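PDB 4LB8: DUF4848 domain-containing protein from Bacteroides thetaiotaomicron, which is of unknown function but is probably an exported lipoprotein, seen here as a pair of identical chains. Local coordinates for residues T106-Y120 against V141-Q153. Sequence-based numbering, arbitrary orientation.
Sequences TIDATDLSPYSRLVY and VDKVYTDFKERQQ
Tyr115 and Phe148 meet as an edge-to-face aromatic pair, centroids 4.9 Å apart, where a loop after helix 84-98 folds over the short helix 148-152. The contact illustrates how an irregular segment can be tied down by a ring pair at one end and a beta bridge at the other. With CG of Phe148 anti to the backbone N (chi1 -177°), the ring reaches Tyr115, its CE1 3.5 Å above the centre of one face. Tyr115 OH donates to Asp111 OD2 at 2.7 Å, on the syn side but tilted from the plane of a carboxylate also held by Asn105. Tyr115 CE1 lies over one face of the Arg151 guanidinium, 3.7 Å from NH1, the planes 39° apart, while Tyr184 of the second subunit makes a cation-pi contact with this arginine. A leucine in place of Tyr115 would probably leave the Phe148 edge without its aromatic face and Asp111 without this donor. The single beta bridge pairs Leu118 with Val144, Tyr145 N donating to Arg117 O in the carbonyl plane and Val119 N to Lys143 O. Arg151 CB covers one Tyr145 face, and Val119 CG2 makes a CH-pi contact with the opposite one, 4.0 Å from the centroid and 8° off its normal.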
# COMPACT_ATOMS: atom_id res chain seq x y z
N THR A 106 -10.09 -14.56 -2.70
CA THR A 106 -10.84 -14.11 -3.88
C THR A 106 -10.33 -12.75 -4.41
O THR A 106 -10.68 -12.36 -5.53
CB THR A 106 -12.34 -14.02 -3.56
OG1 THR A 106 -12.54 -13.19 -2.42
CG2 THR A 106 -12.96 -15.37 -3.34
N ILE A 107 -9.52 -12.03 -3.62
CA ILE A 107 -8.98 -10.73 -4.02
C ILE A 107 -7.61 -10.93 -4.72
O ILE A 107 -7.47 -10.54 -5.88
CB ILE A 107 -8.91 -9.76 -2.81
CG1 ILE A 107 -10.31 -9.60 -2.15
CG2 ILE A 107 -8.32 -8.40 -3.23
CD1 ILE A 107 -10.32 -8.91 -0.77
N ASP A 108 -6.62 -11.53 -4.02
CA ASP A 108 -5.29 -11.77 -4.59
C ASP A 108 -5.10 -13.27 -4.91
O ASP A 108 -4.97 -14.10 -4.00
CB ASP A 108 -4.22 -11.26 -3.61
CG ASP A 108 -2.78 -11.40 -4.05
OD1 ASP A 108 -2.54 -11.88 -5.19
OD2 ASP A 108 -1.88 -11.03 -3.26
N ALA A 109 -5.06 -13.60 -6.21
CA ALA A 109 -4.90 -14.98 -6.71
C ALA A 109 -3.47 -15.52 -6.58
O ALA A 109 -3.27 -16.71 -6.84
CB ALA A 109 -5.35 -15.07 -8.16
N THR A 110 -2.50 -14.68 -6.16
CA THR A 110 -1.12 -15.10 -5.90
C THR A 110 -1.01 -15.62 -4.46
O THR A 110 -0.01 -16.25 -4.10
CB THR A 110 -0.10 -13.99 -6.21
OG1 THR A 110 -0.27 -12.90 -5.31
CG2 THR A 110 -0.19 -13.50 -7.65
N ASP A 111 -2.05 -15.37 -3.64
CA ASP A 111 -2.11 -15.85 -2.26
C ASP A 111 -2.78 -17.21 -2.32
O ASP A 111 -4.00 -17.33 -2.50
CB ASP A 111 -2.82 -14.86 -1.34
CG ASP A 111 -3.21 -15.38 0.02
OD1 ASP A 111 -2.62 -16.40 0.47
OD2 ASP A 111 -4.11 -14.79 0.65
N LEU A 112 -1.94 -18.24 -2.19
CA LEU A 112 -2.26 -19.65 -2.35
C LEU A 112 -2.88 -20.32 -1.17
O LEU A 112 -3.45 -21.40 -1.35
CB LEU A 112 -0.96 -20.41 -2.66
CG LEU A 112 -0.16 -19.96 -3.82
CD1 LEU A 112 1.05 -20.80 -3.94
CD2 LEU A 112 -0.97 -19.99 -5.11
N SER A 113 -2.67 -19.77 0.04
CA SER A 113 -3.05 -20.37 1.33
C SER A 113 -4.54 -20.50 1.60
O SER A 113 -5.29 -19.55 1.37
CB SER A 113 -2.43 -19.59 2.48
OG SER A 113 -1.06 -19.91 2.55
N PRO A 114 -4.99 -21.66 2.16
CA PRO A 114 -6.40 -21.76 2.57
C PRO A 114 -6.61 -20.98 3.85
O PRO A 114 -5.66 -20.78 4.61
CB PRO A 114 -6.60 -23.27 2.80
CG PRO A 114 -5.26 -23.79 3.17
CD PRO A 114 -4.22 -22.87 2.54
N TYR A 115 -7.84 -20.53 4.10
CA TYR A 115 -8.20 -19.76 5.29
C TYR A 115 -9.35 -20.37 6.06
O TYR A 115 -10.24 -21.00 5.45
CB TYR A 115 -8.62 -18.34 4.89
CG TYR A 115 -7.45 -17.47 4.47
CD1 TYR A 115 -6.76 -16.71 5.40
CD2 TYR A 115 -7.04 -17.42 3.13
CE1 TYR A 115 -5.70 -15.89 5.02
CE2 TYR A 115 -5.96 -16.63 2.75
CZ TYR A 115 -5.30 -15.86 3.69
OH TYR A 115 -4.23 -15.08 3.33
N SER A 116 -9.38 -20.14 7.39
CA SER A 116 -10.51 -20.55 8.24
C SER A 116 -11.69 -19.66 7.86
O SER A 116 -11.49 -18.50 7.49
CB SER A 116 -10.15 -20.39 9.72
OG SER A 116 -10.91 -21.18 10.62
N ARG A 117 -12.91 -20.20 7.92
CA ARG A 117 -14.14 -19.44 7.65
C ARG A 117 -14.60 -18.78 8.95
O ARG A 117 -15.42 -17.89 8.90
CB ARG A 117 -15.23 -20.35 7.06
CG ARG A 117 -14.93 -20.73 5.62
CD ARG A 117 -15.99 -21.67 5.05
NE ARG A 117 -15.70 -22.08 3.66
CZ ARG A 117 -16.02 -21.37 2.59
NH1 ARG A 117 -16.64 -20.19 2.72
NH2 ARG A 117 -15.71 -21.80 1.38
N LEU A 118 -14.01 -19.16 10.09
CA LEU A 118 -14.32 -18.70 11.45
C LEU A 118 -14.03 -17.24 11.70
O LEU A 118 -12.94 -16.75 11.42
CB LEU A 118 -13.51 -19.52 12.49
CG LEU A 118 -13.84 -20.99 12.66
CD1 LEU A 118 -13.00 -21.59 13.76
CD2 LEU A 118 -15.30 -21.21 12.96
N VAL A 119 -14.98 -16.58 12.35
CA VAL A 119 -14.84 -15.20 12.80
C VAL A 119 -14.02 -15.27 14.11
O VAL A 119 -13.03 -14.55 14.27
CB VAL A 119 -16.22 -14.51 13.00
CG1 VAL A 119 -16.08 -13.09 13.50
CG2 VAL A 119 -17.05 -14.57 11.73
N TYR A 120 -14.42 -16.17 15.01
CA TYR A 120 -13.80 -16.42 16.31
C TYR A 120 -12.80 -17.54 16.10
O TYR A 120 -13.08 -18.72 16.32
CB TYR A 120 -14.90 -16.71 17.35
CG TYR A 120 -16.04 -15.72 17.29
CD1 TYR A 120 -15.80 -14.35 17.26
CD2 TYR A 120 -17.37 -16.14 17.22
CE1 TYR A 120 -16.84 -13.43 17.14
CE2 TYR A 120 -18.42 -15.23 17.13
CZ TYR A 120 -18.15 -13.87 17.11
OH TYR A 120 -19.16 -12.95 17.06
N VAL A 141 -22.99 -24.02 16.05
CA VAL A 141 -22.53 -23.97 14.65
C VAL A 141 -21.80 -22.63 14.59
O VAL A 141 -22.46 -21.58 14.53
CB VAL A 141 -23.63 -24.12 13.57
CG1 VAL A 141 -23.02 -24.00 12.18
CG2 VAL A 141 -24.39 -25.43 13.72
N ASP A 142 -20.48 -22.66 14.76
CA ASP A 142 -19.73 -21.43 14.93
C ASP A 142 -19.82 -20.49 13.73
O ASP A 142 -19.91 -20.92 12.57
CB ASP A 142 -18.26 -21.71 15.32
CG ASP A 142 -17.69 -20.68 16.29
OD1 ASP A 142 -18.43 -20.22 17.18
OD2 ASP A 142 -16.50 -20.34 16.16
N LYS A 143 -19.85 -19.17 14.08
CA LYS A 143 -19.92 -18.02 13.18
C LYS A 143 -18.82 -18.10 12.13
O LYS A 143 -17.64 -18.25 12.47
CB LYS A 143 -19.85 -16.68 13.94
CG LYS A 143 -20.28 -15.48 13.09
CD LYS A 143 -20.50 -14.21 13.89
CE LYS A 143 -21.13 -13.15 13.01
NZ LYS A 143 -21.44 -11.90 13.75
N VAL A 144 -19.23 -18.01 10.86
CA VAL A 144 -18.31 -18.07 9.73
C VAL A 144 -18.46 -16.85 8.84
O VAL A 144 -19.45 -16.13 8.93
CB VAL A 144 -18.44 -19.38 8.90
CG1 VAL A 144 -18.10 -20.62 9.73
CG2 VAL A 144 -19.82 -19.51 8.23
N TYR A 145 -17.46 -16.60 8.01
CA TYR A 145 -17.50 -15.58 6.97
C TYR A 145 -18.24 -16.21 5.76
O TYR A 145 -18.04 -17.41 5.46
CB TYR A 145 -16.10 -15.10 6.58
CG TYR A 145 -15.38 -14.32 7.65
CD1 TYR A 145 -15.78 -13.02 7.98
CD2 TYR A 145 -14.26 -14.84 8.29
CE1 TYR A 145 -15.11 -12.28 8.95
CE2 TYR A 145 -13.58 -14.11 9.26
CZ TYR A 145 -14.01 -12.82 9.59
OH TYR A 145 -13.35 -12.10 10.55
N THR A 146 -19.10 -15.41 5.09
CA THR A 146 -19.84 -15.86 3.89
C THR A 146 -18.86 -16.08 2.74
O THR A 146 -18.93 -17.09 2.04
CB THR A 146 -20.92 -14.84 3.51
OG1 THR A 146 -20.28 -13.57 3.34
CG2 THR A 146 -22.04 -14.73 4.57
N ASP A 147 -17.92 -15.14 2.60
CA ASP A 147 -16.89 -15.11 1.56
C ASP A 147 -15.61 -14.51 2.12
O ASP A 147 -15.65 -13.91 3.20
CB ASP A 147 -17.39 -14.28 0.34
CG ASP A 147 -17.87 -12.86 0.67
OD1 ASP A 147 -17.04 -12.04 1.10
OD2 ASP A 147 -19.08 -12.58 0.45
N PHE A 148 -14.48 -14.66 1.40
CA PHE A 148 -13.18 -14.13 1.81
C PHE A 148 -13.19 -12.58 1.91
O PHE A 148 -12.54 -12.02 2.80
CB PHE A 148 -12.06 -14.61 0.86
CG PHE A 148 -10.70 -14.14 1.32
CD1 PHE A 148 -10.03 -14.80 2.34
CD2 PHE A 148 -10.15 -12.97 0.82
CE1 PHE A 148 -8.82 -14.32 2.83
CE2 PHE A 148 -8.95 -12.48 1.33
CZ PHE A 148 -8.28 -13.17 2.32
N LYS A 149 -13.93 -11.92 1.00
CA LYS A 149 -14.07 -10.46 0.92
C LYS A 149 -14.68 -9.90 2.21
O LYS A 149 -14.29 -8.82 2.64
CB LYS A 149 -14.91 -10.07 -0.31
CG LYS A 149 -14.22 -10.34 -1.65
CD LYS A 149 -14.72 -9.42 -2.78
CE LYS A 149 -13.77 -9.30 -3.96
NZ LYS A 149 -13.96 -10.37 -4.97
N GLU A 150 -15.56 -10.65 2.88
CA GLU A 150 -16.17 -10.24 4.14
C GLU A 150 -15.11 -10.17 5.28
O GLU A 150 -15.19 -9.29 6.13
CB GLU A 150 -17.32 -11.19 4.48
CG GLU A 150 -18.32 -10.64 5.49
CD GLU A 150 -19.11 -11.71 6.22
OE1 GLU A 150 -19.52 -12.69 5.56
OE2 GLU A 150 -19.30 -11.58 7.45
N ARG A 151 -14.09 -11.05 5.24
CA ARG A 151 -13.00 -11.09 6.21
C ARG A 151 -12.05 -9.88 6.07
O ARG A 151 -11.62 -9.33 7.09
CB ARG A 151 -12.20 -12.40 6.08
CG ARG A 151 -11.11 -12.59 7.13
CD ARG A 151 -10.24 -13.76 6.79
NE ARG A 151 -9.09 -13.84 7.70
CZ ARG A 151 -7.86 -13.45 7.39
NH1 ARG A 151 -7.59 -12.98 6.17
NH2 ARG A 151 -6.88 -13.56 8.28
N GLN A 152 -11.70 -9.50 4.83
CA GLN A 152 -10.79 -8.38 4.55
C GLN A 152 -11.53 -7.04 4.43
O GLN A 152 -10.87 -6.00 4.37
CB GLN A 152 -9.96 -8.63 3.28
CG GLN A 152 -8.89 -9.70 3.44
CD GLN A 152 -7.83 -9.36 4.46
OE1 GLN A 152 -7.79 -9.93 5.56
NE2 GLN A 152 -6.95 -8.43 4.12
N GLN A 153 -12.89 -7.07 4.42
CA GLN A 153 -13.74 -5.87 4.27
C GLN A 153 -13.39 -4.80 5.31
O GLN A 153 -13.09 -5.10 6.47
CB GLN A 153 -15.26 -6.21 4.26
CG GLN A 153 -16.09 -5.88 5.50
CD GLN A 153 -17.54 -5.64 5.13
OE1 GLN A 153 -18.36 -6.57 5.08
NE2 GLN A 153 -17.88 -4.39 4.85
O HOH W 1 -16.22 -18.18 14.65